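Local structure of epoxide hydrolase (Aspergillus niger, 3G02) at residues F216-S227 with V351-T361. The protein probably hydrolyses epoxides to diols, as an alpha/beta-hydrolase-fold enzyme, and is here a variant evolved for enantioselectivity. The protein carries 9 engineered substitutions. Numbering follows the deposited sequence.
Sequences FCNMSAPPEGPS and VPVPRSWIATT. Engineered in segment 216-227: F216 (natural residue Leu), N218 (natural residue Ala), S220 (natural residue Arg). Engineered in segment 351-361: V351 (natural residue Cys). With FMT (formic acid), chain D.
W357 receives two CH-pi contacts, from A221 and P222. P222 CD stands 3.5 Å from the centroid of the five-membered ring of W357, 13° off its normal, so the carbon lies over the ring and not beside it. A221 CA covers the six-membered ring on the same face, displaced toward the rim, while P354 CD from the indole's own segment lies against the opposite face; the indole is thus sandwiched.

A single direct hydrogen bond joins the segments, from W357 NE1 to P226 O at 3.0 Å. With an N-H...O angle of 131° and the oxygen well out of the indole plane, it is clearly bent. P226, preceded by a cis peptide bond, also sets CG 3.5 Å from S356 OG. A second, indirect link runs through a water that accepts from C217 N and donates to V351 O.

The remaining contacts are mainly van der Waals packing. M219 bends at its last torsion (chi3 -69°), which brings CE to 3.4 Å from W357 O, with SD 3.7 Å from T361 CG2. The same W357 carbonyl accepts hydrogen bonds from T360 OG1 (2.7 Å) and T360 N; the methyl of M219 rests against it by van der Waals contact. M219 CG lies against both methyls of V353. At the far end the engineered V351 places CG2 3.6 Å from CZ of F216, likewise engineered; the F216 ring meets that of H375, a predicted catalytic residue, with the planes nearly perpendicular.

The contact joins the loop after strand 209-214 to the short helix 355-358 and the chain on either side of it, ahead of edge strand 362-369 of the alpha/beta-hydrolase sheet. I358 packs on strand 340-345, and helix 233-248 touches V351, V353 and W357.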
ATOM      1  N   PHE A 216     -18.229  -2.840  15.911  1.00 10.91           N
ATOM      2  CA  PHE A 216     -17.311  -3.453  14.962  1.00 11.48           C
ATOM      3  C   PHE A 216     -16.690  -4.680  15.606  1.00 12.13           C
ATOM      4  O   PHE A 216     -16.287  -4.629  16.767  1.00 11.77           O
ATOM      5  CB  PHE A 216     -16.214  -2.444  14.599  1.00 11.51           C
ATOM      6  CG  PHE A 216     -15.286  -2.906  13.507  1.00 11.49           C
ATOM      7  CD1 PHE A 216     -15.562  -2.608  12.174  1.00 11.45           C
ATOM      8  CD2 PHE A 216     -14.123  -3.607  13.812  1.00 11.09           C
ATOM      9  CE1 PHE A 216     -14.697  -3.024  11.158  1.00 11.67           C
ATOM     10  CE2 PHE A 216     -13.261  -4.031  12.801  1.00 11.42           C
ATOM     11  CZ  PHE A 216     -13.547  -3.731  11.475  1.00 11.54           C
ATOM     12  N   CYS A 217     -16.622  -5.776  14.855  1.00 13.68           N
ATOM     13  CA  CYS A 217     -15.922  -6.978  15.306  1.00 14.76           C
ATOM     14  C   CYS A 217     -15.064  -7.537  14.180  1.00 15.32           C
ATOM     15  O   CYS A 217     -15.559  -7.794  13.087  1.00 15.38           O
ATOM     16  CB  CYS A 217     -16.904  -8.039  15.815  1.00 14.58           C
ATOM     17  SG  CYS A 217     -16.077  -9.522  16.479  1.00 16.21           S
ATOM     18  N   ASN A 218     -13.780  -7.727  14.479  1.00 16.54           N
ATOM     19  CA  ASN A 218     -12.757  -8.099  13.499  1.00 17.80           C
ATOM     20  C   ASN A 218     -12.576  -9.615  13.323  1.00 18.40           C
ATOM     21  O   ASN A 218     -11.663 -10.064  12.624  1.00 18.62           O
ATOM     22  CB  ASN A 218     -11.423  -7.449  13.903  1.00 18.14           C
ATOM     23  CG  ASN A 218     -10.427  -7.366  12.755  1.00 19.35           C
ATOM     24  OD1 ASN A 218      -9.216  -7.499  12.962  1.00 21.03           O
ATOM     25  ND2 ASN A 218     -10.927  -7.130  11.546  1.00 20.32           N
ATOM     26  N   MET A 219     -13.458 -10.394  13.944  1.00 19.09           N
ATOM     27  CA  MET A 219     -13.357 -11.858  13.945  1.00 19.80           C
ATOM     28  C   MET A 219     -13.474 -12.494  12.558  1.00 21.02           C
ATOM     29  O   MET A 219     -14.073 -11.924  11.644  1.00 21.16           O
ATOM     30  CB  MET A 219     -14.438 -12.453  14.853  1.00 19.67           C
ATOM     31  CG  MET A 219     -15.845 -12.394  14.248  1.00 19.30           C
ATOM     32  SD  MET A 219     -17.137 -13.047  15.308  1.00 18.23           S
ATOM     33  CE  MET A 219     -16.740 -14.799  15.297  1.00 18.17           C
ATOM     34  N   SER A 220     -12.895 -13.685  12.420  1.00 22.37           N
ATOM     35  CA  SER A 220     -13.147 -14.543  11.266  1.00 23.63           C
ATOM     36  C   SER A 220     -14.187 -15.599  11.652  1.00 24.26           C
ATOM     37  O   SER A 220     -14.683 -15.596  12.782  1.00 24.31           O
ATOM     38  CB  SER A 220     -11.851 -15.198  10.779  1.00 23.73           C
ATOM     39  OG  SER A 220     -11.195 -15.880  11.835  1.00 24.95           O
ATOM     40  N   ALA A 221     -14.520 -16.491  10.719  1.00 25.14           N
ATOM     41  CA  ALA A 221     -15.514 -17.542  10.965  1.00 26.00           C
ATOM     42  C   ALA A 221     -15.172 -18.390  12.194  1.00 26.65           C
ATOM     43  O   ALA A 221     -14.029 -18.834  12.337  1.00 26.89           O
ATOM     44  CB  ALA A 221     -15.672 -18.425   9.736  1.00 26.01           C
ATOM     45  N   PRO A 222     -16.156 -18.599  13.093  1.00 27.23           N
ATOM     46  CA  PRO A 222     -15.928 -19.413  14.288  1.00 27.71           C
ATOM     47  C   PRO A 222     -15.794 -20.901  13.945  1.00 28.35           C
ATOM     48  O   PRO A 222     -16.703 -21.474  13.338  1.00 28.36           O
ATOM     49  CB  PRO A 222     -17.173 -19.150  15.141  1.00 27.72           C
ATOM     50  CG  PRO A 222     -18.225 -18.751  14.175  1.00 27.34           C
ATOM     51  CD  PRO A 222     -17.531 -18.070  13.036  1.00 27.27           C
ATOM     52  N   PRO A 223     -14.659 -21.518  14.331  1.00 28.80           N
ATOM     53  CA  PRO A 223     -14.328 -22.908  13.990  1.00 29.21           C
ATOM     54  C   PRO A 223     -15.425 -23.916  14.340  1.00 29.48           C
ATOM     55  O   PRO A 223     -15.729 -24.795  13.530  1.00 29.74           O
ATOM     56  CB  PRO A 223     -13.071 -23.181  14.823  1.00 29.25           C
ATOM     57  CG  PRO A 223     -12.447 -21.843  15.000  1.00 29.18           C
ATOM     58  CD  PRO A 223     -13.599 -20.892  15.144  1.00 28.89           C
ATOM     59  N   GLU A 224     -16.014 -23.780  15.525  1.00 29.68           N
ATOM     60  CA  GLU A 224     -17.027 -24.724  16.005  1.00 29.94           C
ATOM     61  C   GLU A 224     -18.460 -24.291  15.664  1.00 29.55           C
ATOM     62  O   GLU A 224     -19.419 -24.697  16.328  1.00 29.71           O
ATOM     63  CB  GLU A 224     -16.868 -24.960  17.512  1.00 30.03           C
ATOM     64  CG  GLU A 224     -15.557 -25.644  17.899  1.00 30.67           C
ATOM     65  CD  GLU A 224     -15.399 -25.823  19.400  1.00 30.80           C
ATOM     66  OE1 GLU A 224     -15.450 -24.812  20.137  1.00 32.03           O
ATOM     67  OE2 GLU A 224     -15.211 -26.976  19.842  1.00 32.11           O
ATOM     68  N   GLY A 225     -18.598 -23.477  14.619  1.00 29.08           N
ATOM     69  CA  GLY A 225     -19.904 -22.987  14.176  1.00 28.33           C
ATOM     70  C   GLY A 225     -20.376 -21.765  14.948  1.00 27.76           C
ATOM     71  O   GLY A 225     -19.673 -21.291  15.845  1.00 28.05           O
ATOM     72  N   PRO A 226     -21.574 -21.243  14.615  1.00 27.09           N
ATOM     73  CA  PRO A 226     -22.475 -21.707  13.550  1.00 26.47           C
ATOM     74  C   PRO A 226     -21.923 -21.517  12.136  1.00 25.76           C
ATOM     75  O   PRO A 226     -21.177 -20.569  11.874  1.00 25.69           O
ATOM     76  CB  PRO A 226     -23.731 -20.853  13.753  1.00 26.61           C
ATOM     77  CG  PRO A 226     -23.263 -19.652  14.472  1.00 26.85           C
ATOM     78  CD  PRO A 226     -22.144 -20.103  15.353  1.00 27.06           C
ATOM     79  N   SER A 227     -22.298 -22.427  11.243  1.00 24.88           N
ATOM     80  CA  SER A 227     -21.800 -22.444   9.871  1.00 24.15           C
ATOM     81  C   SER A 227     -22.403 -21.331   9.018  1.00 23.66           C
ATOM     82  O   SER A 227     -23.425 -20.740   9.382  1.00 23.32           O
ATOM     83  CB  SER A 227     -22.116 -23.797   9.232  1.00 24.19           C
ATOM     84  OG  SER A 227     -23.519 -23.967   9.117  1.00 24.35           O
ATOM     85  N   VAL A 351     -16.799  -5.445   7.725  1.00 12.06           N
ATOM     86  CA  VAL A 351     -16.762  -6.888   7.923  1.00 12.61           C
ATOM     87  C   VAL A 351     -18.001  -7.302   8.723  1.00 12.51           C
ATOM     88  O   VAL A 351     -17.905  -7.658   9.901  1.00 12.51           O
ATOM     89  CB  VAL A 351     -15.430  -7.327   8.586  1.00 12.71           C
ATOM     90  CG1 VAL A 351     -14.290  -7.247   7.575  1.00 13.58           C
ATOM     91  CG2 VAL A 351     -15.099  -6.461   9.801  1.00 13.22           C
ATOM     92  N   PRO A 352     -19.181  -7.233   8.076  1.00 12.78           N
ATOM     93  CA  PRO A 352     -20.453  -7.348   8.791  1.00 13.20           C
ATOM     94  C   PRO A 352     -20.823  -8.782   9.169  1.00 13.56           C
ATOM     95  O   PRO A 352     -21.734  -9.379   8.583  1.00 14.15           O
ATOM     96  CB  PRO A 352     -21.464  -6.717   7.826  1.00 13.20           C
ATOM     97  CG  PRO A 352     -20.851  -6.828   6.474  1.00 13.45           C
ATOM     98  CD  PRO A 352     -19.370  -7.032   6.627  1.00 12.78           C
ATOM     99  N   VAL A 353     -20.106  -9.309  10.160  1.00 13.90           N
ATOM    100  CA  VAL A 353     -20.361 -10.636  10.717  1.00 14.07           C
ATOM    101  C   VAL A 353     -21.692 -10.632  11.478  1.00 14.37           C
ATOM    102  O   VAL A 353     -22.068  -9.611  12.058  1.00 14.42           O
ATOM    103  CB  VAL A 353     -19.194 -11.125  11.629  1.00 13.88           C
ATOM    104  CG1 VAL A 353     -17.957 -11.413  10.796  1.00 14.13           C
ATOM    105  CG2 VAL A 353     -18.875 -10.119  12.730  1.00 13.86           C
ATOM    106  N   PRO A 354     -22.419 -11.767  11.454  1.00 14.66           N
ATOM    107  CA  PRO A 354     -23.763 -11.820  12.027  1.00 14.89           C
ATOM    108  C   PRO A 354     -23.781 -11.973  13.549  1.00 14.99           C
ATOM    109  O   PRO A 354     -22.762 -12.314  14.155  1.00 14.93           O
ATOM    110  CB  PRO A 354     -24.355 -13.069  11.374  1.00 14.98           C
ATOM    111  CG  PRO A 354     -23.192 -13.965  11.194  1.00 15.00           C
ATOM    112  CD  PRO A 354     -22.024 -13.063  10.871  1.00 14.79           C
ATOM    113  N   ARG A 355     -24.952 -11.742  14.141  1.00 15.28           N
ATOM    114  CA  ARG A 355     -25.166 -11.887  15.579  1.00 16.08           C
ATOM    115  C   ARG A 355     -24.677 -13.231  16.135  1.00 15.73           C
ATOM    116  O   ARG A 355     -23.998 -13.264  17.160  1.00 15.75           O
ATOM    117  CB  ARG A 355     -26.648 -11.680  15.920  1.00 15.87           C
ATOM    118  CG  ARG A 355     -26.960 -11.805  17.403  1.00 17.27           C
ATOM    119  CD  ARG A 355     -28.421 -11.528  17.714  1.00 17.79           C
ATOM    120  NE  ARG A 355     -28.670 -11.626  19.152  1.00 21.65           N
ATOM    121  CZ  ARG A 355     -29.708 -11.082  19.782  1.00 23.07           C
ATOM    122  NH1 ARG A 355     -30.616 -10.384  19.113  1.00 23.60           N
ATOM    123  NH2 ARG A 355     -29.833 -11.235  21.095  1.00 24.82           N
ATOM    124  N   SER A 356     -25.018 -14.326  15.455  1.00 15.93           N
ATOM    125  CA  SER A 356     -24.671 -15.672  15.930  1.00 16.12           C
ATOM    126  C   SER A 356     -23.160 -15.934  15.969  1.00 16.03           C
ATOM    127  O   SER A 356     -22.698 -16.820  16.690  1.00 16.50           O
ATOM    128  CB  SER A 356     -25.376 -16.740  15.091  1.00 16.07           C
ATOM    129  OG  SER A 356     -24.937 -16.706  13.748  1.00 16.83           O
ATOM    130  N   TRP A 357     -22.401 -15.167  15.189  1.00 15.89           N
ATOM    131  CA  TRP A 357     -20.945 -15.252  15.219  1.00 15.71           C
ATOM    132  C   TRP A 357     -20.399 -14.387  16.348  1.00 15.46           C
ATOM    133  O   TRP A 357     -19.558 -14.830  17.125  1.00 15.52           O
ATOM    134  CB  TRP A 357     -20.355 -14.807  13.883  1.00 15.90           C
ATOM    135  CG  TRP A 357     -20.425 -15.835  12.787  1.00 16.02           C
ATOM    136  CD1 TRP A 357     -21.248 -16.930  12.724  1.00 16.39           C
ATOM    137  CD2 TRP A 357     -19.664 -15.837  11.577  1.00 16.21           C
ATOM    138  NE1 TRP A 357     -21.027 -17.621  11.555  1.00 16.92           N
ATOM    139  CE2 TRP A 357     -20.060 -16.971  10.832  1.00 16.60           C
ATOM    140  CE3 TRP A 357     -18.668 -14.997  11.054  1.00 16.01           C
ATOM    141  CZ2 TRP A 357     -19.501 -17.285   9.589  1.00 16.59           C
ATOM    142  CZ3 TRP A 357     -18.113 -15.308   9.817  1.00 16.49           C
ATOM    143  CH2 TRP A 357     -18.534 -16.443   9.098  1.00 16.52           C
ATOM    144  N   ILE A 358     -20.895 -13.154  16.439  1.00 15.38           N
ATOM    145  CA  ILE A 358     -20.492 -12.226  17.495  1.00 15.33           C
ATOM    146  C   ILE A 358     -20.784 -12.806  18.887  1.00 15.64           C
ATOM    147  O   ILE A 358     -20.000 -12.631  19.822  1.00 15.36           O
ATOM    148  CB  ILE A 358     -21.172 -10.845  17.304  1.00 15.38           C
ATOM    149  CG1 ILE A 358     -20.727 -10.228  15.973  1.00 15.39           C
ATOM    150  CG2 ILE A 358     -20.861  -9.906  18.470  1.00 15.10           C
ATOM    151  CD1 ILE A 358     -21.652  -9.162  15.437  1.00 15.34           C
ATOM    152  N   ALA A 359     -21.903 -13.521  18.998  1.00 15.98           N
ATOM    153  CA  ALA A 359     -22.317 -14.156  20.252  1.00 16.42           C
ATOM    154  C   ALA A 359     -21.313 -15.183  20.790  1.00 16.61           C
ATOM    155  O   ALA A 359     -21.274 -15.440  21.995  1.00 16.90           O
ATOM    156  CB  ALA A 359     -23.692 -14.789  20.089  1.00 16.50           C
ATOM    157  N   THR A 360     -20.502 -15.758  19.902  1.00 16.75           N
ATOM    158  CA  THR A 360     -19.493 -16.746  20.308  1.00 16.81           C
ATOM    159  C   THR A 360     -18.277 -16.093  20.965  1.00 16.84           C
ATOM    160  O   THR A 360     -17.414 -16.784  21.511  1.00 17.06           O
ATOM    161  CB  THR A 360     -18.993 -17.607  19.118  1.00 16.92           C
ATOM    162  OG1 THR A 360     -18.187 -16.803  18.244  1.00 17.31           O
ATOM    163  CG2 THR A 360     -20.153 -18.210  18.341  1.00 17.28           C
ATOM    164  N   THR A 361     -18.212 -14.764  20.902  1.00 16.72           N
ATOM    165  CA  THR A 361     -17.025 -14.022  21.328  1.00 16.56           C
ATOM    166  C   THR A 361     -17.206 -13.262  22.645  1.00 16.57           C
ATOM    167  O   THR A 361     -16.279 -12.603  23.127  1.00 16.25           O
ATOM    168  CB  THR A 361     -16.556 -13.036  20.235  1.00 16.64           C
ATOM    169  OG1 THR A 361     -17.421 -11.895  20.211  1.00 16.11           O
ATOM    170  CG2 THR A 361     -16.552 -13.697  18.867  1.00 16.62           C
TER
HETATM  171  C   FMT D 409     -13.021  -6.801  18.170  1.00 18.33           C
HETATM  172  O1  FMT D 409     -12.867  -6.514  16.983  1.00 17.69           O
HETATM  173  O2  FMT D 409     -13.609  -7.812  18.557  1.00 18.49           O
HETATM  174  O   HOH W   1     -18.140  -6.160  12.438  1.00 11.30           O